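Local coordinates for Spermidine/putrescine ABC transporter, periplasmic binding protein (Treponema pallidum, PDB 2V84), which probably binds polyamines such as spermidine and putrescine in the periplasm, as the receptor component of an ABC transporter, at residues M166-G171 against A252-V257; V181-K184 against E188-Q191. All blocks are in the same frame, centred on the assembly; numbering follows the deposited sequence. Where two conformers were deposited one is given.

Interaction 1 (M166-G171 against A252-V257)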
loop_
_atom_site.group_PDB
_atom_site.type_symbol
_atom_site.label_atom_id
_atom_site.label_comp_id
_atom_site.label_asym_id
_atom_site.label_seq_id
_atom_site.Cartn_x
_atom_site.Cartn_y
_atom_site.Cartn_z
ATOM N N MET A 166 8.980 -8.429 0.380
ATOM C CA MET A 166 10.189 -8.353 -0.442
ATOM C C MET A 166 10.397 -7.015 -1.147
ATOM O O MET A 166 11.504 -6.490 -1.169
ATOM C CB MET A 166 10.168 -9.460 -1.501
ATOM C CG MET A 166 11.290 -9.378 -2.529
ATOM S SD MET A 166 11.202 -10.753 -3.669
ATOM C CE MET A 166 9.797 -10.214 -4.667
ATOM N N ARG A 167 9.349 -6.487 -1.771
ATOM C CA ARG A 167 9.490 -5.223 -2.503
ATOM C C ARG A 167 9.670 -4.026 -1.560
ATOM O O ARG A 167 10.406 -3.095 -1.892
ATOM C CB ARG A 167 8.364 -5.011 -3.526
ATOM C CG ARG A 167 8.279 -6.096 -4.566
ATOM C CD ARG A 167 9.478 -6.106 -5.544
ATOM N NE ARG A 167 9.892 -4.767 -5.985
ATOM C CZ ARG A 167 9.412 -4.126 -7.052
ATOM N NH1 ARG A 167 8.469 -4.670 -7.805
ATOM N NH2 ARG A 167 9.865 -2.912 -7.354
ATOM N N GLU A 168 9.020 -4.070 -0.396
ATOM C CA GLU A 168 9.205 -3.029 0.637
ATOM C C GLU A 168 10.603 -3.015 1.225
ATOM O O GLU A 168 11.218 -1.950 1.350
ATOM C CB GLU A 168 8.199 -3.170 1.796
ATOM C CG GLU A 168 6.740 -2.781 1.491
ATOM C CD GLU A 168 6.507 -1.351 0.996
ATOM O OE1 GLU A 168 7.403 -0.483 0.983
ATOM O OE2 GLU A 168 5.377 -1.095 0.576
ATOM N N VAL A 169 11.103 -4.190 1.610
ATOM C CA VAL A 169 12.407 -4.267 2.271
ATOM C C VAL A 169 13.561 -4.048 1.288
ATOM O O VAL A 169 14.431 -3.204 1.526
ATOM C CB VAL A 169 12.537 -5.551 3.134
ATOM C CG1 VAL A 169 13.907 -5.637 3.815
ATOM C CG2 VAL A 169 11.448 -5.513 4.230
ATOM N N MET A 170 13.532 -4.766 0.169
ATOM C CA MET A 170 14.507 -4.517 -0.904
ATOM C C MET A 170 14.441 -3.065 -1.380
ATOM O O MET A 170 15.481 -2.426 -1.631
ATOM C CB MET A 170 14.320 -5.482 -2.086
ATOM C CG MET A 170 14.772 -6.926 -1.825
ATOM S SD MET A 170 16.507 -7.107 -1.300
ATOM C CE MET A 170 17.282 -6.975 -2.913
ATOM N N GLY A 171 13.220 -2.544 -1.492
ATOM C CA GLY A 171 12.995 -1.169 -1.933
ATOM C C GLY A 171 13.635 -0.149 -1.012
ATOM O O GLY A 171 14.312 0.771 -1.470
ATOM N N ALA A 252 14.534 8.261 -1.967
ATOM C CA ALA A 252 13.297 7.983 -2.697
ATOM C C ALA A 252 12.664 6.691 -2.197
ATOM O O ALA A 252 12.707 5.667 -2.858
ATOM C CB ALA A 252 13.557 7.924 -4.213
ATOM N N SER A 253 12.094 6.749 -0.997
ATOM C CA SER A 253 11.486 5.583 -0.355
ATOM C C SER A 253 10.359 4.992 -1.198
ATOM O O SER A 253 9.657 5.730 -1.885
ATOM C CB SER A 253 10.920 5.966 1.007
ATOM O OG SER A 253 11.899 6.614 1.784
ATOM N N PRO A 254 10.162 3.661 -1.110
ATOM C CA PRO A 254 9.082 3.033 -1.864
ATOM C C PRO A 254 7.685 3.542 -1.493
ATOM O O PRO A 254 7.322 3.663 -0.308
ATOM C CB PRO A 254 9.203 1.541 -1.544
ATOM C CG PRO A 254 10.358 1.364 -0.647
ATOM C CD PRO A 254 10.937 2.708 -0.292
ATOM N N VAL A 255 6.897 3.802 -2.534
ATOM C CA VAL A 255 5.531 4.296 -2.441
ATOM C C VAL A 255 4.629 3.273 -3.174
ATOM O O VAL A 255 5.079 2.595 -4.084
ATOM C CB VAL A 255 5.443 5.743 -3.053
ATOM C CG1 VAL A 255 4.023 6.260 -3.126
ATOM C CG2 VAL A 255 6.289 6.726 -2.237
ATOM N N TYR A 256 3.377 3.120 -2.750
ATOM C CA TYR A 256 2.449 2.208 -3.445
ATOM C C TYR A 256 1.232 2.945 -3.980
ATOM O O TYR A 256 0.841 3.965 -3.438
ATOM C CB TYR A 256 2.010 1.023 -2.544
ATOM C CG TYR A 256 1.137 1.440 -1.384
ATOM C CD1 TYR A 256 -0.236 1.711 -1.562
ATOM C CD2 TYR A 256 1.673 1.572 -0.121
ATOM C CE1 TYR A 256 -1.031 2.139 -0.503
ATOM C CE2 TYR A 256 0.886 1.969 0.944
ATOM C CZ TYR A 256 -0.458 2.249 0.754
ATOM O OH TYR A 256 -1.213 2.669 1.826
ATOM N N VAL A 257 0.659 2.447 -5.076
ATOM C CA VAL A 257 -0.677 2.873 -5.494
ATOM C C VAL A 257 -1.548 1.624 -5.697
ATOM O O VAL A 257 -1.167 0.711 -6.412
ATOM C CB VAL A 257 -0.680 3.778 -6.764
ATOM C CG1 VAL A 257 0.093 3.113 -7.915
ATOM C CG2 VAL A 257 -2.127 4.128 -7.147
HETATM O O HOH W 1 5.357 1.918 0.557
#
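Gly-171 and Pro-254 bring the backbones closest, with their CA atoms 5.7 Å apart. Segment 166-171 is the first part of a helix; segment 252-257 runs from a loop into a strand. The helical turn is regular, and Gly-171 N bonds to Arg-167 O. Gly-171 has no side chain, and the proline ring packs directly on its backbone. Pro-254 CG sits 3.6 Å from Gly-171 C. The same ring also meets Glu-168, whose OE1 is 3.7 Å from Pro-254 CB. The Glu-168 chain bends at chi2 (-58°), which carries its carboxylate over to the proline. No direct hydrogen bond joins the segments. Water 1 lies between them, 3.0 Å from Glu-168 OE2 and 2.8 Å from Pro-254 O. It can give a proton to either, though other acceptors compete for its two protons. Glu-168 OE2 also forms a salt bridge with Lys-323. Glu-168 is predicted to bind spermidine; a bound MES, probably from the crystallisation liquor, lies about 4 Å from its side chain. The strand pairs with strands 125-137 and 321-322. Val-169 and Met-170 point away from it; Met-170 touches helix 186-200, and Val-169 packs on helix 330-342, as does Met-166.

Interaction 2 (V181-K184 against E188-Q191)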
loop_
_atom_site.group_PDB
_atom_site.type_symbol
_atom_site.label_atom_id
_atom_site.label_comp_id
_atom_site.label_asym_id
_atom_site.label_seq_id
_atom_site.Cartn_x
_atom_site.Cartn_y
_atom_site.Cartn_z
ATOM N N VAL A 181 14.063 1.902 -6.557
ATOM C CA VAL A 181 13.376 0.810 -5.859
ATOM C C VAL A 181 12.848 -0.248 -6.831
ATOM O O VAL A 181 12.438 -1.337 -6.422
ATOM C CB VAL A 181 12.250 1.291 -4.838
ATOM C CG1 VAL A 181 12.721 2.482 -4.013
ATOM C CG2 VAL A 181 10.965 1.608 -5.520
ATOM N N ASN A 182 12.899 0.061 -8.131
ATOM C CA ASN A 182 12.482 -0.875 -9.169
ATOM C C ASN A 182 13.627 -1.304 -10.075
ATOM O O ASN A 182 13.382 -1.814 -11.173
ATOM C CB ASN A 182 11.372 -0.268 -10.055
ATOM C CG ASN A 182 10.190 0.208 -9.255
ATOM O OD1 ASN A 182 9.595 -0.565 -8.510
ATOM N ND2 ASN A 182 9.856 1.490 -9.381
ATOM N N THR A 183 14.860 -1.098 -9.614
ATOM C CA THR A 183 16.038 -1.371 -10.431
ATOM C C THR A 183 16.053 -2.798 -10.985
ATOM O O THR A 183 15.483 -3.727 -10.402
ATOM C CB THR A 183 17.360 -1.052 -9.686
ATOM O OG1 THR A 183 18.410 -0.886 -10.651
ATOM C CG2 THR A 183 17.738 -2.159 -8.693
ATOM N N LYS A 184 16.686 -2.942 -12.141
ATOM C CA LYS A 184 16.816 -4.215 -12.797
ATOM C C LYS A 184 18.287 -4.604 -12.803
ATOM O O LYS A 184 18.641 -5.714 -13.225
ATOM C CB LYS A 184 16.293 -4.104 -14.225
ATOM C CG LYS A 184 14.764 -4.019 -14.296
ATOM C CD LYS A 184 14.314 -2.895 -15.214
ATOM C CE LYS A 184 12.799 -2.830 -15.282
ATOM N NZ LYS A 184 12.334 -1.741 -16.193
ATOM N N GLU A 188 23.239 -3.892 -8.167
ATOM C CA GLU A 188 22.510 -3.027 -7.234
ATOM C C GLU A 188 21.635 -3.845 -6.285
ATOM O O GLU A 188 21.535 -3.528 -5.101
ATOM C CB GLU A 188 21.691 -1.977 -7.987
ATOM C CG GLU A 188 22.559 -0.905 -8.637
ATOM C CD GLU A 188 21.782 0.092 -9.476
ATOM O OE1 GLU A 188 22.400 1.078 -9.929
ATOM O OE2 GLU A 188 20.569 -0.100 -9.690
ATOM N N LEU A 189 21.014 -4.896 -6.816
ATOM C CA LEU A 189 20.208 -5.820 -6.020
ATOM C C LEU A 189 21.020 -6.632 -5.027
ATOM O O LEU A 189 20.615 -6.793 -3.876
ATOM C CB LEU A 189 19.393 -6.738 -6.937
ATOM C CG LEU A 189 18.280 -6.012 -7.699
ATOM C CD1 LEU A 189 17.658 -6.876 -8.788
ATOM C CD2 LEU A 189 17.203 -5.506 -6.739
ATOM N N ALA A 190 22.167 -7.145 -5.470
ATOM C CA ALA A 190 23.097 -7.839 -4.586
ATOM C C ALA A 190 23.583 -6.930 -3.453
ATOM O O ALA A 190 23.691 -7.354 -2.294
ATOM C CB ALA A 190 24.283 -8.393 -5.403
ATOM N N GLN A 191 23.876 -5.681 -3.792
ATOM C CA GLN A 191 24.296 -4.681 -2.808
ATOM C C GLN A 191 23.196 -4.425 -1.772
ATOM O O GLN A 191 23.459 -4.341 -0.573
ATOM C CB GLN A 191 24.613 -3.385 -3.548
ATOM C CG GLN A 191 25.398 -2.350 -2.743
ATOM C CD GLN A 191 25.988 -1.269 -3.653
ATOM O OE1 GLN A 191 26.201 -1.495 -4.862
ATOM N NE2 GLN A 191 26.256 -0.089 -3.077
#
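Thr-183 meets Glu-188 and Leu-189 at the N-terminal end of helix 186-200. This is a loop-to-helix junction in a periplasmic binding protein fold of type II. The CB of Thr-183 points at the helix and lies 3.3 Å from Glu-188 OE2. From there the side chain forks. OG1 is anti to the backbone N (chi1 -160°), which turns it to the carboxylate, and it donates a hydrogen bond to Glu-188 OE2. The modelled length of 2.5 Å is very short, and Glu-188 has two deposited conformers, so all the distances to OE2 are doubtful. OG1 also takes a weak hydrogen bond from Asn-185 N. The other branch, CG2, lies between the carboxylate and Leu-189, 3.6 Å from Glu-188 OE2. The side chains of Thr-183 and Leu-189 run antiparallel, side by side. Glu-188 reaches the threonine with a chain extended beyond CG. Its backbone N bonds to Asn-185 OD1, which ties the first helical turn to the incoming loop. Both Thr-183 and Leu-189 also touch Leu-174 of helix 166-176. Across the hydrophobic side of the contact, Thr-183 CG2 is 3.9 Å from Leu-189 CD2.

In the fold
The four segments come in the order 166-171, 181-184, 188-191 and 252-257, so both segments of interaction 2 fall between those of interaction 1. The centres of the two interactions are about 12 Å apart. Interaction 1 joins the start of helix 166-176 to strand 254-260 of the mixed sheet, nearer the middle of the chain. Interaction 2 lies further out, where the next helix, 186-200, begins. The two also touch. Arg-167 NH2 is 3.2 Å from Val-181 O, a probable hydrogen bond, and Gly-171 O packs on Val-181 CG1. Through these contacts the loop after helix 166-176 folds back on the segment that carries predicted spermidine-binding residues.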